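Local coordinates for protein probable chitinase (Chromobacterium violaceum, PDB 5JH8) that probably binds and hydrolyses chitin as a family 18 glycoside hydrolase, at residues Ala29-Asn34 against Tyr64-Asn69; Ile35-Ala40 against Ala78-Ala83; Pro187-Gly192 against Ala252-Leu257; Tyr244-Arg249 against Leu257-Gly262. One frame throughout, in Å; residues are numbered along the deposited sequence.

Contact 1: residues Ala29-Asn34 against Tyr64-Asn69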
loop_
_atom_site.group_PDB
_atom_site.type_symbol
_atom_site.label_atom_id
_atom_site.label_comp_id
_atom_site.label_asym_id
_atom_site.label_seq_id
_atom_site.Cartn_x
_atom_site.Cartn_y
_atom_site.Cartn_z
ATOM N N ALA A 29 3.532 -8.795 1.598
ATOM C CA ALA A 29 4.399 -7.837 2.249
ATOM C C ALA A 29 4.218 -7.960 3.756
ATOM O O ALA A 29 3.130 -7.706 4.274
ATOM C CB ALA A 29 4.063 -6.433 1.777
ATOM N N VAL A 30 5.278 -8.375 4.443
ATOM C CA VAL A 30 5.247 -8.648 5.881
ATOM C C VAL A 30 5.676 -7.359 6.573
ATOM O O VAL A 30 6.868 -7.058 6.689
ATOM C CB VAL A 30 6.124 -9.846 6.241
ATOM C CG1 VAL A 30 6.077 -10.100 7.717
ATOM C CG2 VAL A 30 5.657 -11.094 5.476
ATOM N N ASP A 31 4.673 -6.571 6.980
ATOM C CA ASP A 31 4.829 -5.192 7.461
ATOM C C ASP A 31 5.014 -5.190 8.980
ATOM O O ASP A 31 4.124 -4.806 9.745
ATOM C CB ASP A 31 3.602 -4.386 7.040
ATOM C CG ASP A 31 3.593 -2.983 7.581
ATOM O OD1 ASP A 31 4.585 -2.270 7.356
ATOM O OD2 ASP A 31 2.580 -2.580 8.197
ATOM N N PHE A 32 6.201 -5.638 9.406
ATOM C CA PHE A 32 6.490 -5.824 10.823
ATOM C C PHE A 32 7.818 -5.225 11.254
ATOM O O PHE A 32 8.269 -5.510 12.371
ATOM C CB PHE A 32 6.412 -7.314 11.202
ATOM C CG PHE A 32 5.019 -7.770 11.527
ATOM C CD1 PHE A 32 4.056 -7.929 10.548
ATOM C CD2 PHE A 32 4.670 -8.017 12.834
ATOM C CE1 PHE A 32 2.772 -8.312 10.870
ATOM C CE2 PHE A 32 3.396 -8.390 13.164
ATOM C CZ PHE A 32 2.444 -8.545 12.179
ATOM N N TYR A 33 8.438 -4.384 10.428
ATOM C CA TYR A 33 9.826 -4.020 10.630
ATOM C C TYR A 33 10.050 -2.532 10.396
ATOM O O TYR A 33 9.469 -1.935 9.483
ATOM C CB TYR A 33 10.731 -4.825 9.685
ATOM C CG TYR A 33 10.402 -6.308 9.705
ATOM C CD1 TYR A 33 10.787 -7.108 10.763
ATOM C CD2 TYR A 33 9.642 -6.896 8.690
ATOM C CE1 TYR A 33 10.467 -8.447 10.791
ATOM C CE2 TYR A 33 9.318 -8.222 8.723
ATOM C CZ TYR A 33 9.723 -9.003 9.772
ATOM O OH TYR A 33 9.411 -10.343 9.774
ATOM N N ASN A 34 10.951 -1.965 11.199
ATOM C CA ASN A 34 11.432 -0.602 11.017
ATOM C C ASN A 34 12.927 -0.631 10.704
ATOM O O ASN A 34 13.594 -1.670 10.833
ATOM C CB ASN A 34 11.166 0.233 12.277
ATOM C CG ASN A 34 9.682 0.401 12.570
ATOM O OD1 ASN A 34 8.844 0.353 11.669
ATOM N ND2 ASN A 34 9.351 0.601 13.839
ATOM N N TYR A 64 7.862 -10.757 1.294
ATOM C CA TYR A 64 8.742 -9.597 1.250
ATOM C C TYR A 64 8.806 -8.976 2.637
ATOM O O TYR A 64 7.773 -8.739 3.263
ATOM C CB TYR A 64 8.243 -8.559 0.231
ATOM C CG TYR A 64 8.441 -8.973 -1.200
ATOM C CD1 TYR A 64 7.660 -9.949 -1.784
ATOM C CD2 TYR A 64 9.428 -8.406 -1.969
ATOM C CE1 TYR A 64 7.870 -10.343 -3.107
ATOM C CE2 TYR A 64 9.646 -8.779 -3.267
ATOM C CZ TYR A 64 8.884 -9.759 -3.829
ATOM O OH TYR A 64 9.132 -10.094 -5.133
ATOM N N GLY A 65 10.008 -8.679 3.108
ATOM C CA GLY A 65 10.144 -7.963 4.358
ATOM C C GLY A 65 9.844 -6.500 4.128
ATOM O O GLY A 65 10.569 -5.849 3.378
ATOM N N CYS A 66 8.756 -5.996 4.716
ATOM C CA CYS A 66 8.323 -4.611 4.518
ATOM C C CYS A 66 8.860 -3.768 5.666
ATOM O O CYS A 66 8.487 -3.970 6.829
ATOM C CB CYS A 66 6.803 -4.545 4.377
ATOM S SG CYS A 66 6.129 -2.870 4.270
ATOM N N VAL A 67 9.768 -2.867 5.314
ATOM C CA VAL A 67 10.591 -2.132 6.262
ATOM C C VAL A 67 10.294 -0.643 6.131
ATOM O O VAL A 67 10.399 -0.076 5.035
ATOM C CB VAL A 67 12.093 -2.399 6.038
ATOM C CG1 VAL A 67 12.913 -1.649 7.066
ATOM C CG2 VAL A 67 12.400 -3.885 6.060
ATOM N N SER A 68 9.954 -0.021 7.250
ATOM C CA SER A 68 9.493 1.356 7.266
ATOM C C SER A 68 10.464 2.259 8.022
ATOM O O SER A 68 11.187 1.829 8.931
ATOM C CB SER A 68 8.096 1.436 7.901
ATOM O OG SER A 68 7.162 0.637 7.182
ATOM N N ASN A 69 10.437 3.544 7.654
ATOM C CA ASN A 69 11.205 4.580 8.339
ATOM C C ASN A 69 10.356 5.226 9.429
ATOM O O ASN A 69 10.030 6.405 9.381
ATOM C CB ASN A 69 11.682 5.641 7.351
ATOM C CG ASN A 69 10.530 6.330 6.643
ATOM O OD1 ASN A 69 9.590 5.687 6.204
ATOM N ND2 ASN A 69 10.616 7.647 6.497
HETATM O O HOH W 1 6.981 -2.001 8.241
HETATM O O HOH W 2 4.552 0.345 7.097
#

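Contact 2: residues Ile35-Ala40 against Ala78-Ala83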
loop_
_atom_site.group_PDB
_atom_site.type_symbol
_atom_site.label_atom_id
_atom_site.label_comp_id
_atom_site.label_asym_id
_atom_site.label_seq_id
_atom_site.Cartn_x
_atom_site.Cartn_y
_atom_site.Cartn_z
ATOM N N ILE A 35 13.454 0.520 10.288
ATOM C CA ILE A 35 14.890 0.705 10.125
ATOM C C ILE A 35 15.290 1.945 10.903
ATOM O O ILE A 35 14.528 2.917 10.976
ATOM C CB ILE A 35 15.297 0.781 8.631
ATOM C CG1 ILE A 35 16.811 0.665 8.453
ATOM C CG2 ILE A 35 14.725 1.997 7.942
ATOM C CD1 ILE A 35 17.233 0.365 7.030
ATOM N N THR A 36 16.464 1.899 11.522
ATOM C CA THR A 36 16.966 3.039 12.276
ATOM C C THR A 36 17.788 3.967 11.380
ATOM O O THR A 36 18.189 3.619 10.264
ATOM C CB THR A 36 17.848 2.577 13.438
ATOM O OG1 THR A 36 19.083 2.073 12.925
ATOM C CG2 THR A 36 17.156 1.525 14.298
ATOM N N ALA A 37 18.091 5.156 11.909
ATOM C CA ALA A 37 18.934 6.102 11.187
ATOM C C ALA A 37 20.349 5.581 10.984
ATOM O O ALA A 37 21.079 6.126 10.153
ATOM C CB ALA A 37 18.976 7.447 11.914
ATOM N N GLN A 38 20.765 4.555 11.721
ATOM C CA GLN A 38 22.059 3.922 11.495
ATOM C C GLN A 38 21.967 2.734 10.544
ATOM O O GLN A 38 22.971 2.057 10.302
ATOM C CB GLN A 38 22.700 3.470 12.819
ATOM C CG GLN A 38 22.995 4.596 13.795
ATOM C CD GLN A 38 21.756 5.118 14.495
ATOM O OE1 GLN A 38 20.879 4.352 14.899
ATOM N NE2 GLN A 38 21.676 6.432 14.639
ATOM N N GLY A 39 20.792 2.464 9.996
ATOM C CA GLY A 39 20.655 1.425 9.001
ATOM C C GLY A 39 20.393 0.044 9.549
ATOM O O GLY A 39 20.569 -0.941 8.824
ATOM N N ALA A 40 19.987 -0.071 10.811
ATOM C CA ALA A 40 19.700 -1.373 11.402
ATOM C C ALA A 40 18.215 -1.691 11.276
ATOM O O ALA A 40 17.364 -0.835 11.549
ATOM C CB ALA A 40 20.098 -1.398 12.874
ATOM N N ALA A 78 11.273 11.625 8.278
ATOM C CA ALA A 78 12.088 12.098 7.170
ATOM C C ALA A 78 13.570 11.994 7.497
ATOM O O ALA A 78 14.384 11.707 6.613
ATOM C CB ALA A 78 11.725 13.549 6.841
ATOM N N ASP A 79 13.940 12.204 8.764
ATOM C CA ASP A 79 15.346 12.133 9.159
ATOM C C ASP A 79 15.914 10.726 8.981
ATOM O O ASP A 79 17.056 10.569 8.533
ATOM C CB ASP A 79 15.517 12.594 10.606
ATOM C CG ASP A 79 15.370 14.101 10.774
ATOM O OD1 ASP A 79 15.421 14.835 9.760
ATOM O OD2 ASP A 79 15.215 14.553 11.927
ATOM N N ILE A 80 15.150 9.687 9.342
ATOM C CA ILE A 80 15.628 8.323 9.125
ATOM C C ILE A 80 15.811 8.059 7.636
ATOM O O ILE A 80 16.820 7.486 7.210
ATOM C CB ILE A 80 14.697 7.295 9.793
ATOM C CG1 ILE A 80 14.867 7.350 11.307
ATOM C CG2 ILE A 80 15.002 5.881 9.289
ATOM C CD1 ILE A 80 13.887 6.497 12.081
ATOM N N ALA A 81 14.840 8.465 6.815
ATOM C CA ALA A 81 14.992 8.241 5.382
ATOM C C ALA A 81 16.215 8.967 4.845
ATOM O O ALA A 81 16.948 8.435 4.009
ATOM C CB ALA A 81 13.724 8.650 4.633
ATOM N N HIS A 82 16.445 10.194 5.310
ATOM C CA HIS A 82 17.624 10.938 4.884
ATOM C C HIS A 82 18.916 10.211 5.264
ATOM O O HIS A 82 19.819 10.048 4.439
ATOM C CB HIS A 82 17.611 12.328 5.507
ATOM C CG HIS A 82 18.867 13.089 5.245
ATOM N ND1 HIS A 82 19.131 13.677 4.031
ATOM C CD2 HIS A 82 19.957 13.306 6.014
ATOM C CE1 HIS A 82 20.317 14.256 4.071
ATOM N NE2 HIS A 82 20.843 14.039 5.264
ATOM N N ALA A 83 19.010 9.769 6.518
ATOM C CA ALA A 83 20.220 9.104 7.001
ATOM C C ALA A 83 20.482 7.807 6.237
ATOM O O ALA A 83 21.597 7.569 5.771
ATOM C CB ALA A 83 20.092 8.844 8.502
#

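Contact 3: residues Pro187-Gly192 against Ala252-Leu257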
loop_
_atom_site.group_PDB
_atom_site.type_symbol
_atom_site.label_atom_id
_atom_site.label_comp_id
_atom_site.label_asym_id
_atom_site.label_seq_id
_atom_site.Cartn_x
_atom_site.Cartn_y
_atom_site.Cartn_z
ATOM N N PRO A 187 -14.238 15.003 3.261
ATOM C CA PRO A 187 -14.700 13.720 2.711
ATOM C C PRO A 187 -14.567 13.667 1.198
ATOM O O PRO A 187 -14.822 14.642 0.492
ATOM C CB PRO A 187 -16.173 13.660 3.141
ATOM C CG PRO A 187 -16.273 14.575 4.329
ATOM C CD PRO A 187 -15.280 15.660 4.071
ATOM N N GLY A 188 -14.245 12.484 0.701
ATOM C CA GLY A 188 -14.289 12.197 -0.710
ATOM C C GLY A 188 -13.814 10.787 -0.960
ATOM O O GLY A 188 -13.380 10.105 -0.030
ATOM N N PRO A 189 -13.841 10.365 -2.218
ATOM C CA PRO A 189 -13.345 9.036 -2.554
ATOM C C PRO A 189 -11.953 8.801 -1.984
ATOM O O PRO A 189 -11.058 9.651 -2.069
ATOM C CB PRO A 189 -13.327 9.048 -4.083
ATOM C CG PRO A 189 -14.400 10.016 -4.465
ATOM C CD PRO A 189 -14.379 11.079 -3.390
ATOM N N VAL A 190 -11.774 7.601 -1.444
ATOM C CA VAL A 190 -10.492 7.189 -0.877
ATOM C C VAL A 190 -9.555 6.630 -1.938
ATOM O O VAL A 190 -8.333 6.717 -1.803
ATOM C CB VAL A 190 -10.756 6.176 0.253
ATOM C CG1 VAL A 190 -9.459 5.643 0.824
ATOM C CG2 VAL A 190 -11.604 6.834 1.330
ATOM N N ALA A 191 -10.112 6.060 -2.992
ATOM C CA ALA A 191 -9.355 5.444 -4.068
ATOM C C ALA A 191 -10.141 5.620 -5.363
ATOM O O ALA A 191 -10.446 4.667 -6.076
ATOM C CB ALA A 191 -9.083 3.970 -3.758
ATOM N N GLY A 192 -10.472 6.869 -5.683
ATOM C CA GLY A 192 -11.317 7.132 -6.835
ATOM C C GLY A 192 -10.650 6.669 -8.119
ATOM O O GLY A 192 -9.449 6.859 -8.324
ATOM N N ALA A 252 -20.468 6.747 -10.151
ATOM C CA ALA A 252 -19.904 6.066 -11.308
ATOM C C ALA A 252 -18.639 6.743 -11.811
ATOM O O ALA A 252 -17.730 6.058 -12.285
ATOM C CB ALA A 252 -20.948 5.993 -12.421
ATOM N N GLY A 253 -18.551 8.073 -11.698
ATOM C CA GLY A 253 -17.390 8.797 -12.185
ATOM C C GLY A 253 -16.112 8.472 -11.447
ATOM O O GLY A 253 -15.024 8.657 -11.999
ATOM N N THR A 254 -16.218 8.005 -10.207
ATOM C CA THR A 254 -15.048 7.645 -9.418
ATOM C C THR A 254 -15.062 6.188 -8.978
ATOM O O THR A 254 -14.186 5.775 -8.205
ATOM C CB THR A 254 -14.928 8.533 -8.165
ATOM O OG1 THR A 254 -15.983 8.218 -7.248
ATOM C CG2 THR A 254 -14.954 10.007 -8.522
ATOM N N HIS A 255 -16.045 5.410 -9.408
ATOM C CA HIS A 255 -16.222 4.033 -8.958
ATOM C C HIS A 255 -16.017 3.917 -7.454
ATOM O O HIS A 255 -15.174 3.173 -6.958
ATOM C CB HIS A 255 -15.352 3.045 -9.739
ATOM C CG HIS A 255 -15.854 2.808 -11.116
ATOM N ND1 HIS A 255 -16.963 2.031 -11.365
ATOM C CD2 HIS A 255 -15.466 3.318 -12.308
ATOM C CE1 HIS A 255 -17.201 2.031 -12.664
ATOM N NE2 HIS A 255 -16.313 2.806 -13.257
ATOM N N SER A 256 -16.831 4.673 -6.718
ATOM C CA SER A 256 -16.749 4.706 -5.267
ATOM C C SER A 256 -18.155 4.736 -4.696
ATOM O O SER A 256 -19.069 5.273 -5.321
ATOM C CB SER A 256 -15.930 5.919 -4.815
ATOM O OG SER A 256 -14.622 5.888 -5.372
ATOM N N LEU A 257 -18.308 4.185 -3.500
ATOM C CA LEU A 257 -19.583 4.106 -2.817
ATOM C C LEU A 257 -19.631 5.148 -1.710
ATOM O O LEU A 257 -18.671 5.279 -0.940
ATOM C CB LEU A 257 -19.770 2.711 -2.238
ATOM C CG LEU A 257 -21.167 2.419 -1.710
ATOM C CD1 LEU A 257 -22.129 2.188 -2.860
ATOM C CD2 LEU A 257 -21.126 1.217 -0.774
HETATM O O HOH W 3 -12.701 4.959 -3.685
#

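Contact 4: residues Tyr244-Arg249 against Leu257-Gly262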
loop_
_atom_site.group_PDB
_atom_site.type_symbol
_atom_site.label_atom_id
_atom_site.label_comp_id
_atom_site.label_asym_id
_atom_site.label_seq_id
_atom_site.Cartn_x
_atom_site.Cartn_y
_atom_site.Cartn_z
ATOM N N TYR A 244 -28.093 2.297 10.318
ATOM C CA TYR A 244 -28.738 3.586 10.110
ATOM C C TYR A 244 -29.758 3.566 8.984
ATOM O O TYR A 244 -30.360 4.603 8.693
ATOM C CB TYR A 244 -27.679 4.653 9.841
ATOM C CG TYR A 244 -26.819 4.916 11.045
ATOM C CD1 TYR A 244 -27.294 5.690 12.092
ATOM C CD2 TYR A 244 -25.542 4.384 11.146
ATOM C CE1 TYR A 244 -26.525 5.938 13.206
ATOM C CE2 TYR A 244 -24.759 4.626 12.266
ATOM C CZ TYR A 244 -25.259 5.402 13.289
ATOM O OH TYR A 244 -24.488 5.649 14.401
ATOM N N GLY A 245 -29.967 2.418 8.344
ATOM C CA GLY A 245 -30.888 2.345 7.219
ATOM C C GLY A 245 -30.516 3.266 6.079
ATOM O O GLY A 245 -31.401 3.833 5.426
ATOM N N ALA A 246 -29.221 3.403 5.808
ATOM C CA ALA A 246 -28.731 4.314 4.786
ATOM C C ALA A 246 -28.973 3.752 3.389
ATOM O O ALA A 246 -29.065 2.540 3.182
ATOM C CB ALA A 246 -27.238 4.561 4.986
ATOM N N GLN A 247 -29.086 4.665 2.430
ATOM C CA GLN A 247 -29.286 4.349 1.025
ATOM C C GLN A 247 -28.002 4.749 0.320
ATOM O O GLN A 247 -27.803 5.939 0.015
ATOM C CB GLN A 247 -30.481 5.129 0.468
ATOM C CG GLN A 247 -31.801 4.613 0.985
ATOM C CD GLN A 247 -32.068 3.198 0.525
ATOM O OE1 GLN A 247 -31.587 2.765 -0.533
ATOM N NE2 GLN A 247 -32.828 2.461 1.318
ATOM N N PRO A 248 -27.094 3.803 0.070
ATOM C CA PRO A 248 -25.792 4.148 -0.497
ATOM C C PRO A 248 -25.903 4.476 -1.976
ATOM O O PRO A 248 -26.721 3.911 -2.701
ATOM C CB PRO A 248 -24.974 2.870 -0.269
ATOM C CG PRO A 248 -25.975 1.768 -0.331
ATOM C CD PRO A 248 -27.241 2.347 0.271
ATOM N N ARG A 249 -25.059 5.402 -2.418
ATOM C CA ARG A 249 -25.028 5.895 -3.788
ATOM C C ARG A 249 -23.713 5.464 -4.419
ATOM O O ARG A 249 -22.634 5.692 -3.850
ATOM C CB ARG A 249 -25.100 7.430 -3.822
ATOM C CG ARG A 249 -24.972 8.068 -5.237
ATOM C CD ARG A 249 -25.132 9.610 -5.250
ATOM N NE ARG A 249 -23.968 10.327 -4.717
ATOM C CZ ARG A 249 -22.876 10.623 -5.422
ATOM N NH1 ARG A 249 -22.780 10.269 -6.702
ATOM N NH2 ARG A 249 -21.867 11.272 -4.849
ATOM N N LEU A 257 -18.308 4.185 -3.500
ATOM C CA LEU A 257 -19.583 4.106 -2.817
ATOM C C LEU A 257 -19.631 5.148 -1.710
ATOM O O LEU A 257 -18.671 5.279 -0.940
ATOM C CB LEU A 257 -19.770 2.711 -2.238
ATOM C CG LEU A 257 -21.167 2.419 -1.710
ATOM C CD1 LEU A 257 -22.129 2.188 -2.860
ATOM C CD2 LEU A 257 -21.126 1.217 -0.774
ATOM N N THR A 258 -20.748 5.880 -1.610
ATOM C CA THR A 258 -20.889 6.867 -0.548
ATOM C C THR A 258 -22.256 6.748 0.108
ATOM O O THR A 258 -23.238 6.348 -0.516
ATOM C CB THR A 258 -20.616 8.290 -1.060
ATOM O OG1 THR A 258 -20.588 9.212 0.037
ATOM C CG2 THR A 258 -21.647 8.752 -2.051
ATOM N N PHE A 259 -22.318 7.110 1.383
ATOM C CA PHE A 259 -23.594 7.236 2.068
ATOM C C PHE A 259 -23.428 8.184 3.234
ATOM O O PHE A 259 -22.314 8.488 3.661
ATOM C CB PHE A 259 -24.193 5.890 2.510
ATOM C CG PHE A 259 -23.319 5.061 3.418
ATOM C CD1 PHE A 259 -22.380 4.188 2.887
ATOM C CD2 PHE A 259 -23.491 5.084 4.799
ATOM C CE1 PHE A 259 -21.609 3.407 3.702
ATOM C CE2 PHE A 259 -22.709 4.279 5.617
ATOM C CZ PHE A 259 -21.783 3.443 5.055
ATOM N N ASN A 260 -24.561 8.663 3.725
ATOM C CA ASN A 260 -24.602 9.525 4.880
ATOM C C ASN A 260 -25.522 8.921 5.921
ATOM O O ASN A 260 -26.361 8.061 5.632
ATOM C CB ASN A 260 -25.162 10.901 4.527
ATOM C CG ASN A 260 -24.312 11.623 3.534
ATOM O OD1 ASN A 260 -23.333 12.286 3.889
ATOM N ND2 ASN A 260 -24.685 11.512 2.265
ATOM N N TYR A 261 -25.369 9.418 7.143
ATOM C CA TYR A 261 -26.285 9.041 8.201
ATOM C C TYR A 261 -26.230 10.082 9.308
ATOM O O TYR A 261 -25.251 10.820 9.444
ATOM C CB TYR A 261 -25.978 7.637 8.718
ATOM C CG TYR A 261 -24.643 7.449 9.422
ATOM C CD1 TYR A 261 -24.528 7.675 10.778
ATOM C CD2 TYR A 261 -23.514 7.004 8.741
ATOM C CE1 TYR A 261 -23.333 7.472 11.445
ATOM C CE2 TYR A 261 -22.312 6.792 9.402
ATOM C CZ TYR A 261 -22.231 7.035 10.756
ATOM O OH TYR A 261 -21.060 6.829 11.427
ATOM N N GLY A 262 -27.308 10.149 10.087
ATOM C CA GLY A 262 -27.373 11.021 11.235
ATOM C C GLY A 262 -27.089 10.237 12.496
ATOM O O GLY A 262 -27.818 9.302 12.835
HETATM O O HOH W 4 -21.361 5.949 13.941
HETATM O O HOH W 5 -26.855 7.994 1.954
#

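Contact 1: residues Ala29-Asn34 against Tyr64-Asn69
Val67 CG1 stands anti to the backbone N (chi1 -178°), which puts CG2 beside that N and 4.1 Å from Tyr33 CB; Tyr33 CG is anti to its carbonyl carbon (chi1 -48°), on the side where the ring meets Cys66 O. These residues belong to the second and third parallel strands of the family 18 (β/α)8 barrel, residues 27-35 and 63-68. The axes of the two short segments diverge by 47°, in a stretch bent by the inverse gamma turn at Asp31. Two backbone bonds hold the early part: Val30 N reaches Tyr64 O at 2.8 Å almost straight, and Cys66 N reaches Val30 O, approaching from above the plane of that carbonyl. The register then slips. Phe32 is carried past without a partner on 64-69, and pairing resumes with Tyr33 beside Val67, where Ser68 N bonds to Tyr33 O at 3.0 Å. Val30, Tyr33 and Val67 share one face of the sheet; Pro49 packs on Val30 and Tyr33, and Phe99 meets the Tyr33 ring edge-to-face. The other carries Ala29, Asp31, Cys66 and Ser68 and looks toward Tyr7, Asn109 and Asp111 of adjoining barrel strands. Cys66 CB lies 4.2 Å from Ala29 CB. Asp31 and Ser68 each have a second conformer, so the water bridges between them are provisional; Asp31 OD2 also has Ser9 as a partner, and its side chain is about 5 Å from the bound histidine. The Tyr33 ring has Phe32 CB over the centre of one face, while Cys66 O lies near its plane at the edge, 3.7 Å from CD2.

Contact 2: residues Ile35-Ala40 against Ala78-Ala83
Thr36 OG1 accepts two backbone N-H groups, from Ala40 N at 3.1 Å and, weakly, from Gln38 N at 3.2 Å, while the Thr36 carbonyl carbon rests against Ile80 CG2. The same threonine also gives its N-H to Ala40 O and takes that of Gly39 on its O, so the type I turn from Thr36 to Gly39 is closed by both backbone and side chain. Gly39, at positive phi, makes the bend into the next strand. Across the contact the meeting is apolar. Ile80 turns CG2 anti to its backbone N (chi1 -72° for CG1), and this methyl lies 3.4 Å from Ile35 O and 4.1 Å from Ile35 CG2, the two isoleucine side chains sliding past each other in opposite directions. One helical turn on, Ala83 CB sits 3.3 Å from Ala37 O and 3.9 Å from Ala37 CB, and Ile80 CG1 also touches that methyl. Helix 78-85 thus rests on the end of the strand and the turn through Ile80 and Ala83. The tight turn links barrel strand 27-35 to the antiparallel strand 41-43, and its form fits a type I turn with a G1 bulge, as in a β-hairpin.

Contact 3: residues Pro187-Gly192 against Ala252-Leu257
The ring of Pro189 fits against two side chains of 252-257: CG lies 3.7 Å from Thr254 OG1 and CB the same distance from Ser256 OG, the proline and threonine side chains crossing at about a right angle. This is the close part of the contact, and Gly192 completes it, since its CA comes within 3.5 Å of Thr254 O in a CA-H...O contact and within 3.8 Å of Ser256 OG. Thr254 takes chi1 69°, which places OG1 between the backbone N and the carbonyl carbon, where Asp251 is its hydrogen-bond partner. Toward Ala191 the joining is looser and runs through a water. Ser256 OG gives its proton to Thr254 O at 2.9 Å, from above the carbonyl plane, and accepts one from a water at 2.7 Å; that water in turn accepts the N-H of Ala191 at 2.9 Å. The serine hydroxyl thus takes part in both the direct packing and the water-mediated link. His255 and Ser256 both face Asp251 in a G1 bulge, with His255 at positive phi. Lys282 of helix 276-289 bonds to both Ala191 O and His255 O. Gly192 is the N-cap of helix 193-206, whose Ser193 makes a backbone hydrogen bond with Thr254, and Trp272 of strand 268-273 packs on Pro189 and Ser256, so the loop after barrel strand 172-176 is fastened to the start of strand 256-262.

Contact 4: residues Tyr244-Arg249 against Leu257-Gly262
Arg249 and Thr258 form an antiparallel hydrogen-bonded pair, with Arg249 N to Thr258 O at 2.8 Å and Thr258 N to Arg249 O at 2.9 Å, both bonds nearly straight. Farther out the chains separate, and a water bridges Gln247 O and Asn260 N. At the far end Tyr244 and Tyr261 make an offset stack, ring centroids 3.9 Å apart and planes at 18°. Tyr261 CG sits between its backbone N and carbonyl carbon (chi1 65°), and Tyr261 CD1 lies over the centre of the Tyr244 ring; a second water joins the two hydroxyls, while Tyr261 OH is also bonded to Asp222. Between these ends Ala246 CB touches Phe259 CD2 at 3.8 Å, and Pro248 CB touches Leu257 CD1 at 3.9 Å. The Arg249 and Thr258 side chains lie side by side and point the same way, Arg249 NH2 3.8 Å from Thr258 CG2, and Arg249 pairs with Asp251 in a salt bridge. Gly245 closes helix 237-244 as the C' residue of a Schellman motif. That helix lays Leu240 on Phe259 and Tyr261, and strand 256-262 runs antiparallel between strands 249-251 and 268-273, part of the insertion between the last two barrel strands, consistent with the α+β domain of many family 18 chitinases.

Contacts 1 and 2 adjoin, their centres 14 Å apart: Ser68 O and Ile35 N are probably hydrogen-bonded at 2.9 Å, and Asn69 packs on Ile80 and Ala81, so the strand pair runs directly into the turn-helix contact. Contacts 3 and 4, also 14 Å apart between centres, share Leu257 and use strand 256-262. The two groups lie on opposite sides of the chain's centre, contacts 1 and 3 being about 29 Å apart between centres. The bound ligands are approached from both contact 1 and contact 3: the Asp31 side chain is about 5 Å from the histidine and 7 Å from (2S)-2-(dimethylamino)-4-(methylselanyl)butanoic acid, and that of Ala191 about 10 Å from the latter.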